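PDB 5NNL: inactive dihydroorotase-like domain from Chaetomium thermophilum, which belongs to the dihydroorotase-like family, is itself inactive, and is built around an alpha/beta barrel that carries an additional small beta domain. Local coordinates for residues 119-130 with 143-154; 191-199 with 221-229. All coordinates share one frame; numbering follows the deposited sequence.

Interaction 1. Residues 119-130 with 143-154; sequences FDAWPKHKPIIT and LASLHNRRIHVS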
loop_
_atom_site.group_PDB
_atom_site.type_symbol
_atom_site.label_atom_id
_atom_site.label_comp_id
_atom_site.label_asym_id
_atom_site.label_seq_id
_atom_site.Cartn_x
_atom_site.Cartn_y
_atom_site.Cartn_z
ATOM N N PHE A 119 -19.023 10.648 -2.285
ATOM C CA PHE A 119 -18.768 11.058 -3.663
ATOM C C PHE A 119 -19.276 12.470 -3.937
ATOM O O PHE A 119 -18.703 13.184 -4.769
ATOM C CB PHE A 119 -19.410 10.068 -4.635
ATOM C CG PHE A 119 -18.511 8.936 -5.022
ATOM C CD1 PHE A 119 -18.282 7.889 -4.151
ATOM C CD2 PHE A 119 -17.902 8.919 -6.260
ATOM C CE1 PHE A 119 -17.459 6.846 -4.506
ATOM C CE2 PHE A 119 -17.078 7.880 -6.625
ATOM C CZ PHE A 119 -16.854 6.839 -5.748
ATOM N N ASP A 120 -20.352 12.884 -3.261
ATOM C CA ASP A 120 -20.858 14.249 -3.394
ATOM C C ASP A 120 -20.034 15.263 -2.603
ATOM O O ASP A 120 -19.909 16.417 -3.028
ATOM C CB ASP A 120 -22.316 14.313 -2.934
ATOM C CG ASP A 120 -23.232 13.447 -3.773
ATOM O OD1 ASP A 120 -22.938 13.253 -4.971
ATOM O OD2 ASP A 120 -24.247 12.962 -3.235
ATOM N N ALA A 121 -19.478 14.862 -1.458
ATOM C CA ALA A 121 -18.791 15.776 -0.553
ATOM C C ALA A 121 -17.281 15.821 -0.760
ATOM O O ALA A 121 -16.630 16.744 -0.259
ATOM C CB ALA A 121 -19.084 15.381 0.898
ATOM N N TRP A 122 -16.710 14.861 -1.484
ATOM C CA TRP A 122 -15.259 14.759 -1.596
ATOM C C TRP A 122 -14.774 15.395 -2.897
ATOM O O TRP A 122 -15.423 15.244 -3.935
ATOM C CB TRP A 122 -14.833 13.290 -1.545
ATOM C CG TRP A 122 -13.351 13.050 -1.542
ATOM C CD1 TRP A 122 -12.583 12.680 -2.605
ATOM C CD2 TRP A 122 -12.464 13.141 -0.418
ATOM N NE1 TRP A 122 -11.274 12.537 -2.215
ATOM C CE2 TRP A 122 -11.174 12.818 -0.878
ATOM C CE3 TRP A 122 -12.638 13.466 0.929
ATOM C CZ2 TRP A 122 -10.060 12.814 -0.038
ATOM C CZ3 TRP A 122 -11.532 13.461 1.764
ATOM C CH2 TRP A 122 -10.260 13.137 1.276
ATOM N N PRO A 123 -13.655 16.126 -2.890
ATOM C CA PRO A 123 -13.202 16.783 -4.126
ATOM C C PRO A 123 -13.002 15.790 -5.264
ATOM O O PRO A 123 -12.460 14.699 -5.078
ATOM C CB PRO A 123 -11.880 17.442 -3.713
ATOM C CG PRO A 123 -12.007 17.648 -2.248
ATOM C CD PRO A 123 -12.814 16.492 -1.736
ATOM N N LYS A 124 -13.431 16.197 -6.463
ATOM C CA LYS A 124 -13.437 15.287 -7.605
ATOM C C LYS A 124 -12.031 14.907 -8.049
ATOM O O LYS A 124 -11.833 13.819 -8.601
ATOM C CB LYS A 124 -14.198 15.914 -8.774
ATOM C CG LYS A 124 -14.169 15.075 -10.050
ATOM C CD LYS A 124 -15.286 15.470 -11.014
ATOM C CE LYS A 124 -14.762 16.140 -12.278
ATOM N NZ LYS A 124 -14.466 15.156 -13.353
ATOM N N HIS A 125 -11.049 15.780 -7.830
ATOM C CA HIS A 125 -9.679 15.528 -8.254
ATOM C C HIS A 125 -8.788 15.043 -7.116
ATOM O O HIS A 125 -7.564 15.025 -7.268
ATOM C CB HIS A 125 -9.088 16.789 -8.887
ATOM C CG HIS A 125 -9.614 17.076 -10.260
ATOM N ND1 HIS A 125 -10.170 16.100 -11.061
ATOM C CD2 HIS A 125 -9.673 18.225 -10.972
ATOM C CE1 HIS A 125 -10.544 16.636 -12.208
ATOM N NE2 HIS A 125 -10.255 17.925 -12.180
ATOM N N LYS A 126 -9.372 14.653 -5.983
ATOM C CA LYS A 126 -8.618 14.045 -4.894
ATOM C C LYS A 126 -8.868 12.541 -4.874
ATOM O O LYS A 126 -10.032 12.115 -4.909
ATOM C CB LYS A 126 -9.024 14.665 -3.561
ATOM C CG LYS A 126 -7.949 14.604 -2.477
ATOM C CD LYS A 126 -7.994 15.823 -1.557
ATOM C CE LYS A 126 -6.633 16.506 -1.443
ATOM N NZ LYS A 126 -5.680 15.744 -0.586
ATOM N N PRO A 127 -7.830 11.703 -4.826
ATOM C CA PRO A 127 -8.037 10.260 -5.021
ATOM C C PRO A 127 -9.003 9.638 -4.021
ATOM O O PRO A 127 -9.081 10.038 -2.857
ATOM C CB PRO A 127 -6.629 9.678 -4.854
ATOM C CG PRO A 127 -5.718 10.793 -5.203
ATOM C CD PRO A 127 -6.398 12.037 -4.717
ATOM N N ILE A 128 -9.734 8.629 -4.502
ATOM C CA ILE A 128 -10.570 7.766 -3.674
ATOM C C ILE A 128 -10.101 6.330 -3.858
ATOM O O ILE A 128 -9.875 5.880 -4.986
ATOM C CB ILE A 128 -12.067 7.893 -4.029
ATOM C CG1 ILE A 128 -12.557 9.314 -3.737
ATOM C CG2 ILE A 128 -12.893 6.865 -3.245
ATOM C CD1 ILE A 128 -14.006 9.579 -4.135
ATOM N N ILE A 129 -9.977 5.608 -2.748
ATOM C CA ILE A 129 -9.461 4.246 -2.740
ATOM C C ILE A 129 -10.429 3.371 -1.954
ATOM O O ILE A 129 -10.971 3.795 -0.929
ATOM C CB ILE A 129 -8.036 4.187 -2.142
ATOM C CG1 ILE A 129 -7.618 2.740 -1.857
ATOM C CG2 ILE A 129 -7.949 5.019 -0.876
ATOM C CD1 ILE A 129 -6.157 2.587 -1.456
ATOM N N THR A 130 -10.654 2.153 -2.444
ATOM C CA THR A 130 -11.585 1.226 -1.818
ATOM C C THR A 130 -11.025 -0.187 -1.864
ATOM O O THR A 130 -10.241 -0.533 -2.750
ATOM C CB THR A 130 -12.959 1.243 -2.508
ATOM O OG1 THR A 130 -13.809 0.267 -1.899
ATOM C CG2 THR A 130 -12.827 0.946 -4.002
ATOM N N LEU A 143 -20.777 4.318 -9.245
ATOM C CA LEU A 143 -20.758 5.705 -8.794
ATOM C C LEU A 143 -19.614 6.476 -9.440
ATOM O O LEU A 143 -19.798 7.607 -9.902
ATOM C CB LEU A 143 -20.663 5.752 -7.268
ATOM C CG LEU A 143 -21.885 5.181 -6.542
ATOM C CD1 LEU A 143 -21.674 5.132 -5.040
ATOM C CD2 LEU A 143 -23.134 5.982 -6.863
ATOM N N ALA A 144 -18.422 5.875 -9.494
ATOM C CA ALA A 144 -17.303 6.534 -10.159
ATOM C C ALA A 144 -17.646 6.858 -11.606
ATOM O O ALA A 144 -17.304 7.935 -12.108
ATOM C CB ALA A 144 -16.054 5.656 -10.089
ATOM N N SER A 145 -18.331 5.937 -12.290
ATOM C CA SER A 145 -18.746 6.185 -13.667
ATOM C C SER A 145 -19.803 7.281 -13.740
ATOM O O SER A 145 -19.771 8.123 -14.647
ATOM C CB SER A 145 -19.281 4.900 -14.297
ATOM O OG SER A 145 -19.754 5.150 -15.609
ATOM N N LEU A 146 -20.749 7.289 -12.799
ATOM C CA LEU A 146 -21.827 8.270 -12.844
ATOM C C LEU A 146 -21.343 9.663 -12.468
ATOM O O LEU A 146 -21.935 10.656 -12.898
ATOM C CB LEU A 146 -22.971 7.841 -11.924
ATOM C CG LEU A 146 -23.755 6.595 -12.359
ATOM C CD1 LEU A 146 -24.809 6.236 -11.325
ATOM C CD2 LEU A 146 -24.408 6.795 -13.715
ATOM N N HIS A 147 -20.290 9.767 -11.667
ATOM C CA HIS A 147 -19.693 11.061 -11.373
ATOM C C HIS A 147 -18.517 11.377 -12.284
ATOM O O HIS A 147 -17.892 12.429 -12.124
ATOM C CB HIS A 147 -19.246 11.116 -9.912
ATOM C CG HIS A 147 -20.375 11.002 -8.936
ATOM N ND1 HIS A 147 -21.020 12.101 -8.411
ATOM C CD2 HIS A 147 -20.980 9.917 -8.398
ATOM C CE1 HIS A 147 -21.970 11.698 -7.586
ATOM N NE2 HIS A 147 -21.967 10.378 -7.559
ATOM N N ASN A 148 -18.216 10.496 -13.236
ATOM C CA ASN A 148 -17.102 10.673 -14.164
ATOM C C ASN A 148 -15.837 11.117 -13.433
ATOM O O ASN A 148 -15.217 12.129 -13.764
ATOM C CB ASN A 148 -17.461 11.664 -15.268
ATOM C CG ASN A 148 -16.428 11.689 -16.374
ATOM O OD1 ASN A 148 -15.921 10.651 -16.795
ATOM N ND2 ASN A 148 -16.093 12.879 -16.832
ATOM N N ARG A 149 -15.455 10.343 -12.422
ATOM C CA ARG A 149 -14.236 10.589 -11.668
ATOM C C ARG A 149 -13.487 9.271 -11.496
ATOM O O ARG A 149 -13.942 8.208 -11.931
ATOM C CB ARG A 149 -14.544 11.251 -10.317
ATOM C CG ARG A 149 -15.380 10.415 -9.348
ATOM C CD ARG A 149 -14.904 10.634 -7.926
ATOM N NE ARG A 149 -13.499 10.254 -7.790
ATOM C CZ ARG A 149 -12.613 10.865 -7.007
ATOM N NH1 ARG A 149 -12.967 11.909 -6.267
ATOM N NH2 ARG A 149 -11.360 10.433 -6.972
ATOM N N ARG A 150 -12.325 9.348 -10.854
ATOM C CA ARG A 150 -11.424 8.213 -10.728
ATOM C C ARG A 150 -11.749 7.395 -9.485
ATOM O O ARG A 150 -12.246 7.918 -8.485
ATOM C CB ARG A 150 -9.969 8.686 -10.660
ATOM C CG ARG A 150 -9.548 9.594 -11.806
ATOM C CD ARG A 150 -8.104 10.057 -11.655
ATOM N NE ARG A 150 -7.152 8.952 -11.787
ATOM C CZ ARG A 150 -6.141 8.898 -12.655
ATOM N NH1 ARG A 150 -5.897 9.894 -13.498
ATOM N NH2 ARG A 150 -5.354 7.831 -12.673
ATOM N N ILE A 151 -11.459 6.098 -9.560
ATOM C CA ILE A 151 -11.572 5.194 -8.421
ATOM C C ILE A 151 -10.408 4.215 -8.468
ATOM O O ILE A 151 -10.043 3.721 -9.540
ATOM C CB ILE A 151 -12.920 4.439 -8.417
ATOM C CG1 ILE A 151 -13.049 3.558 -7.172
ATOM C CG2 ILE A 151 -13.060 3.596 -9.665
ATOM C CD1 ILE A 151 -13.219 4.331 -5.883
ATOM N N HIS A 152 -9.828 3.932 -7.303
ATOM C CA HIS A 152 -8.729 2.984 -7.179
ATOM C C HIS A 152 -9.145 1.852 -6.254
ATOM O O HIS A 152 -9.632 2.097 -5.146
ATOM C CB HIS A 152 -7.464 3.654 -6.636
ATOM C CG HIS A 152 -6.287 2.731 -6.555
ATOM N ND1 HIS A 152 -5.493 2.443 -7.644
ATOM C CD2 HIS A 152 -5.782 2.018 -5.521
ATOM C CE1 HIS A 152 -4.542 1.601 -7.281
ATOM N NE2 HIS A 152 -4.695 1.327 -5.998
ATOM N N VAL A 153 -8.940 0.617 -6.708
ATOM C CA VAL A 153 -9.330 -0.580 -5.970
ATOM C C VAL A 153 -8.071 -1.238 -5.429
ATOM O O VAL A 153 -7.140 -1.531 -6.187
ATOM C CB VAL A 153 -10.120 -1.555 -6.857
ATOM C CG1 VAL A 153 -10.585 -2.756 -6.046
ATOM C CG2 VAL A 153 -11.307 -0.853 -7.497
ATOM N N SER A 154 -8.056 -1.501 -4.129
ATOM C CA SER A 154 -6.855 -1.940 -3.440
ATOM C C SER A 154 -6.956 -3.404 -3.030
ATOM O O SER A 154 -8.045 -3.933 -2.792
ATOM C CB SER A 154 -6.599 -1.078 -2.203
ATOM O OG SER A 154 -5.297 -1.301 -1.689
HETATM O O HOH W 1 -15.262 13.029 -5.445
HETATM O O HOH W 2 -9.300 7.730 -7.281
#
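Arg149 reaches into the turn 123-126 and grips one carbonyl oxygen there with both end nitrogens. Its NH2 lies 3.0 Å from O of Lys126, and its NH1 lies 3.2 Å from the same oxygen, which sits in the guanidinium plane. NE1 of Trp122 also donates to this oxygen, from above the carbonyl plane. Three bonds therefore converge on a single acceptor.

The arginine chain bends at chi2 and chi3 and runs beside the backbone of the next residue, where NE bonds O of Arg150 at 2.7 Å, on a lone pair. This bond helps to fix the rotation of the guanidinium group. CD1 of Ile128 covers one guanidinium face, 3.3 Å from NH1 of Arg149, and O of Lys124 lies over the other. A water accepts from NH1 and donates to O of Trp122.

The packing is tight around Phe119. CB of Leu143 sits over one face of its ring and CD1 of Ile128 over the opposite face. CE2 of Phe119 also meets CD of Arg149 at 3.7 Å. Farther along, CG2 of Ile128 touches CD1 of Ile151 at 3.7 Å. Here N of His152 bonds O of Ile128, N of Thr130 bonds O of His152, and N of Ser154 bonds O of Thr130, forming a parallel ladder.

The solvent side is looser. NZ of the exposed Lys124 bonds O of Asn148 at 3.1 Å. His147 lays a ring face over CB of Phe119, and its NE2 bonds Glu116.

Strand 128-130 lies between strands 98-100 and 151-153. Helix 134-146 links strands 128-130 and 151-153 in a beta-alpha-beta unit of the barrel. Its Leu137 packs on Val153, its Ile140 on Thr130 and its Leu141 on Ile151.

Interaction 2. Residues 191-199 with 221-229; sequences CPGCHFLPT and LPYQLAHFL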
loop_
_atom_site.group_PDB
_atom_site.type_symbol
_atom_site.label_atom_id
_atom_site.label_comp_id
_atom_site.label_asym_id
_atom_site.label_seq_id
_atom_site.Cartn_x
_atom_site.Cartn_y
_atom_site.Cartn_z
ATOM N N CYS A 191 -1.621 -21.917 2.838
ATOM C CA CYS A 191 -2.332 -21.828 4.113
ATOM C C CYS A 191 -3.815 -21.989 3.832
ATOM O O CYS A 191 -4.506 -21.021 3.485
ATOM C CB CYS A 191 -2.067 -20.505 4.831
ATOM S SG CYS A 191 -3.160 -20.267 6.264
ATOM N N PRO A 192 -4.352 -23.206 3.968
ATOM C CA PRO A 192 -5.791 -23.390 3.715
ATOM C C PRO A 192 -6.668 -22.587 4.660
ATOM O O PRO A 192 -7.743 -22.129 4.255
ATOM C CB PRO A 192 -5.993 -24.902 3.892
ATOM C CG PRO A 192 -4.624 -25.505 3.782
ATOM C CD PRO A 192 -3.689 -24.472 4.324
ATOM N N GLY A 193 -6.237 -22.395 5.906
ATOM C CA GLY A 193 -7.003 -21.616 6.863
ATOM C C GLY A 193 -7.036 -20.125 6.590
ATOM O O GLY A 193 -7.856 -19.425 7.193
ATOM N N CYS A 194 -6.185 -19.626 5.697
ATOM C CA CYS A 194 -6.074 -18.192 5.424
ATOM C C CYS A 194 -6.972 -17.859 4.233
ATOM O O CYS A 194 -6.545 -17.907 3.079
ATOM C CB CYS A 194 -4.622 -17.813 5.153
ATOM S SG CYS A 194 -3.422 -18.257 6.445
ATOM N N HIS A 195 -8.229 -17.513 4.515
ATOM C CA HIS A 195 -9.171 -17.189 3.450
ATOM C C HIS A 195 -9.019 -15.761 2.942
ATOM O O HIS A 195 -9.739 -15.371 2.016
ATOM C CB HIS A 195 -10.608 -17.432 3.927
ATOM C CG HIS A 195 -10.819 -18.794 4.512
ATOM N ND1 HIS A 195 -10.756 -19.946 3.758
ATOM C CD2 HIS A 195 -11.073 -19.190 5.782
ATOM C CE1 HIS A 195 -10.970 -20.991 4.535
ATOM N NE2 HIS A 195 -11.166 -20.561 5.768
ATOM N N PHE A 196 -8.102 -14.980 3.511
ATOM C CA PHE A 196 -7.751 -13.675 2.967
ATOM C C PHE A 196 -6.684 -13.772 1.884
ATOM O O PHE A 196 -6.455 -12.790 1.170
ATOM C CB PHE A 196 -7.268 -12.734 4.082
ATOM C CG PHE A 196 -6.295 -13.371 5.035
ATOM C CD1 PHE A 196 -4.942 -13.403 4.750
ATOM C CD2 PHE A 196 -6.740 -13.948 6.213
ATOM C CE1 PHE A 196 -4.048 -13.997 5.623
ATOM C CE2 PHE A 196 -5.853 -14.541 7.090
ATOM C CZ PHE A 196 -4.506 -14.565 6.795
ATOM N N LEU A 197 -6.029 -14.923 1.749
ATOM C CA LEU A 197 -5.141 -15.166 0.628
ATOM C C LEU A 197 -5.941 -15.638 -0.580
ATOM O O LEU A 197 -7.040 -16.181 -0.436
ATOM C CB LEU A 197 -4.098 -16.216 0.992
ATOM C CG LEU A 197 -3.022 -15.848 2.010
ATOM C CD1 LEU A 197 -2.169 -17.071 2.318
ATOM C CD2 LEU A 197 -2.152 -14.708 1.507
ATOM N N PRO A 198 -5.413 -15.450 -1.787
ATOM C CA PRO A 198 -6.100 -15.967 -2.974
ATOM C C PRO A 198 -6.031 -17.483 -3.047
ATOM O O PRO A 198 -5.103 -18.115 -2.535
ATOM C CB PRO A 198 -5.329 -15.329 -4.135
ATOM C CG PRO A 198 -3.958 -15.124 -3.585
ATOM C CD PRO A 198 -4.164 -14.751 -2.143
ATOM N N THR A 199 -7.028 -18.068 -3.703
ATOM C CA THR A 199 -6.929 -19.463 -4.078
ATOM C C THR A 199 -5.876 -19.601 -5.174
ATOM O O THR A 199 -5.507 -18.615 -5.818
ATOM C CB THR A 199 -8.270 -20.002 -4.576
ATOM O OG1 THR A 199 -8.612 -19.376 -5.820
ATOM C CG2 THR A 199 -9.377 -19.752 -3.561
ATOM N N LEU A 221 -1.995 -7.003 4.383
ATOM C CA LEU A 221 -1.956 -8.457 4.269
ATOM C C LEU A 221 -0.797 -9.075 5.037
ATOM O O LEU A 221 -1.018 -10.097 5.711
ATOM C CB LEU A 221 -1.906 -8.857 2.789
ATOM C CG LEU A 221 -1.740 -10.349 2.490
ATOM C CD1 LEU A 221 -2.821 -11.179 3.182
ATOM C CD2 LEU A 221 -1.769 -10.588 0.985
ATOM N N PRO A 222 0.431 -8.551 4.980
ATOM C CA PRO A 222 1.494 -9.137 5.812
ATOM C C PRO A 222 1.144 -9.138 7.284
ATOM O O PRO A 222 1.371 -10.138 7.976
ATOM C CB PRO A 222 2.706 -8.241 5.517
ATOM C CG PRO A 222 2.416 -7.629 4.187
ATOM C CD PRO A 222 0.929 -7.444 4.146
ATOM N N TYR A 223 0.590 -8.032 7.784
ATOM C CA TYR A 223 0.217 -7.966 9.191
ATOM C C TYR A 223 -0.945 -8.903 9.495
ATOM O O TYR A 223 -0.925 -9.616 10.506
ATOM C CB TYR A 223 -0.143 -6.532 9.576
ATOM C CG TYR A 223 -0.464 -6.392 11.046
ATOM C CD1 TYR A 223 0.533 -6.099 11.964
ATOM C CD2 TYR A 223 -1.760 -6.575 11.520
ATOM C CE1 TYR A 223 0.254 -5.981 13.309
ATOM C CE2 TYR A 223 -2.050 -6.460 12.868
ATOM C CZ TYR A 223 -1.035 -6.163 13.756
ATOM O OH TYR A 223 -1.297 -6.044 15.098
ATOM N N GLN A 224 -1.968 -8.911 8.639
ATOM C CA GLN A 224 -3.108 -9.796 8.859
ATOM C C GLN A 224 -2.670 -11.255 8.910
ATOM O O GLN A 224 -3.156 -12.030 9.742
ATOM C CB GLN A 224 -4.152 -9.586 7.762
ATOM C CG GLN A 224 -5.320 -10.553 7.822
ATOM C CD GLN A 224 -6.423 -10.180 6.858
ATOM O OE1 GLN A 224 -6.210 -9.419 5.914
ATOM N NE2 GLN A 224 -7.615 -10.709 7.095
ATOM N N LEU A 225 -1.744 -11.646 8.033
ATOM C CA LEU A 225 -1.256 -13.021 8.018
ATOM C C LEU A 225 -0.515 -13.359 9.306
ATOM O O LEU A 225 -0.773 -14.393 9.931
ATOM C CB LEU A 225 -0.347 -13.231 6.807
ATOM C CG LEU A 225 0.271 -14.618 6.612
ATOM C CD1 LEU A 225 -0.767 -15.622 6.150
ATOM C CD2 LEU A 225 1.423 -14.538 5.619
ATOM N N ALA A 226 0.429 -12.506 9.709
ATOM C CA ALA A 226 1.197 -12.776 10.920
ATOM C C ALA A 226 0.290 -12.869 12.140
ATOM O O ALA A 226 0.480 -13.736 13.000
ATOM C CB ALA A 226 2.251 -11.690 11.123
ATOM N N HIS A 227 -0.699 -11.979 12.236
ATOM C CA HIS A 227 -1.618 -12.005 13.369
ATOM C C HIS A 227 -2.439 -13.291 13.379
ATOM O O HIS A 227 -2.591 -13.935 14.423
ATOM C CB HIS A 227 -2.527 -10.775 13.323
ATOM C CG HIS A 227 -3.415 -10.629 14.520
ATOM N ND1 HIS A 227 -3.125 -11.201 15.740
ATOM C CD2 HIS A 227 -4.590 -9.975 14.682
ATOM C CE1 HIS A 227 -4.082 -10.905 16.602
ATOM N NE2 HIS A 227 -4.982 -10.162 15.985
ATOM N N PHE A 228 -2.966 -13.690 12.218
ATOM C CA PHE A 228 -3.754 -14.915 12.138
ATOM C C PHE A 228 -2.933 -16.144 12.507
ATOM O O PHE A 228 -3.490 -17.137 12.993
ATOM C CB PHE A 228 -4.329 -15.072 10.730
ATOM C CG PHE A 228 -5.216 -16.268 10.568
ATOM C CD1 PHE A 228 -6.576 -16.171 10.805
ATOM C CD2 PHE A 228 -4.691 -17.489 10.177
ATOM C CE1 PHE A 228 -7.396 -17.268 10.656
ATOM C CE2 PHE A 228 -5.508 -18.590 10.026
ATOM C CZ PHE A 228 -6.862 -18.480 10.266
ATOM N N LEU A 229 -1.621 -16.111 12.274
ATOM C CA LEU A 229 -0.739 -17.214 12.633
ATOM C C LEU A 229 -0.110 -17.046 14.012
ATOM O O LEU A 229 0.649 -17.921 14.443
ATOM C CB LEU A 229 0.365 -17.374 11.580
ATOM C CG LEU A 229 -0.067 -17.776 10.163
ATOM C CD1 LEU A 229 1.152 -17.918 9.257
ATOM C CD2 LEU A 229 -0.874 -19.066 10.162
#
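N of Leu225 bonds O of Leu221 at 2.9 Å within helix 221-228, and these two leucines both meet the ring of Phe196. No hydrogen bond crosses between the segments, so the contact rests on packing, mostly apolar and aromatic.

Phe196 carries most of the contact from the loop. Its CG stands between the backbone N and the carbonyl carbon (chi1 45°), and the ring lies against the helix. CG of Gln224 sits over the centre of one ring face, 3.9 Å from the centroid of Phe196. The Gln224 amide continues along that face, stacked with its plane 22° from the ring plane. CB of Cys194 lies over the opposite face, toward its rim. CD1 of Leu225 approaches the ring edge, 3.7 Å from CE1 of Phe196. CD1 of Leu221 comes in obliquely, 3.5 Å from CD1 of Phe196.

The CE2 edge of Phe196 points at the face of Phe228, an edge-to-face (T-shaped) pair with planes at 75°. Phe228 also meets the loop backbone: its CZ lies 3.4 Å from O of Gly193. SG of Cys194 approaches the Phe228 ring obliquely, and the same sulfur rests 3.8 Å from CD1 of Leu225.

Leu197 backs the buried side, with CD2 against CD1 of Leu221. Gln224 and Phe228 lie on the exposed side. Tyr182 and Ser183 of helix 181-185 add to the cover of Leu221.

A disulfide joins Cys191 and Cys194, SG to SG 2.0 Å, and N of Cys194 bonds O of Cys191 across the same type I beta turn. This disulfide-closed CXXC turn, followed by a second type I turn, Cys194 to Leu197, lies against helix 221-228, which follows strand 215-217, probably the last strand of the barrel.

Interaction 1 belongs largely to the buried body of the barrel, while interaction 2 is only partly buried and joins a loop to a helix. They share no elements. Their centres lie about 29 Å apart, their nearest atoms are about 9 Å apart, and the first closes along the chain before the second opens. Their chemistry differs accordingly. Residues 119-130 and 143-154 are tied by backbone bonds between neighbouring strands and by a buried arginine that satisfies loop carbonyls. Residues 191-199 and 221-229 have no hydrogen bond between them. There, rings, leucines and sulfur make the contact, and a disulfide constrains the loop covalently.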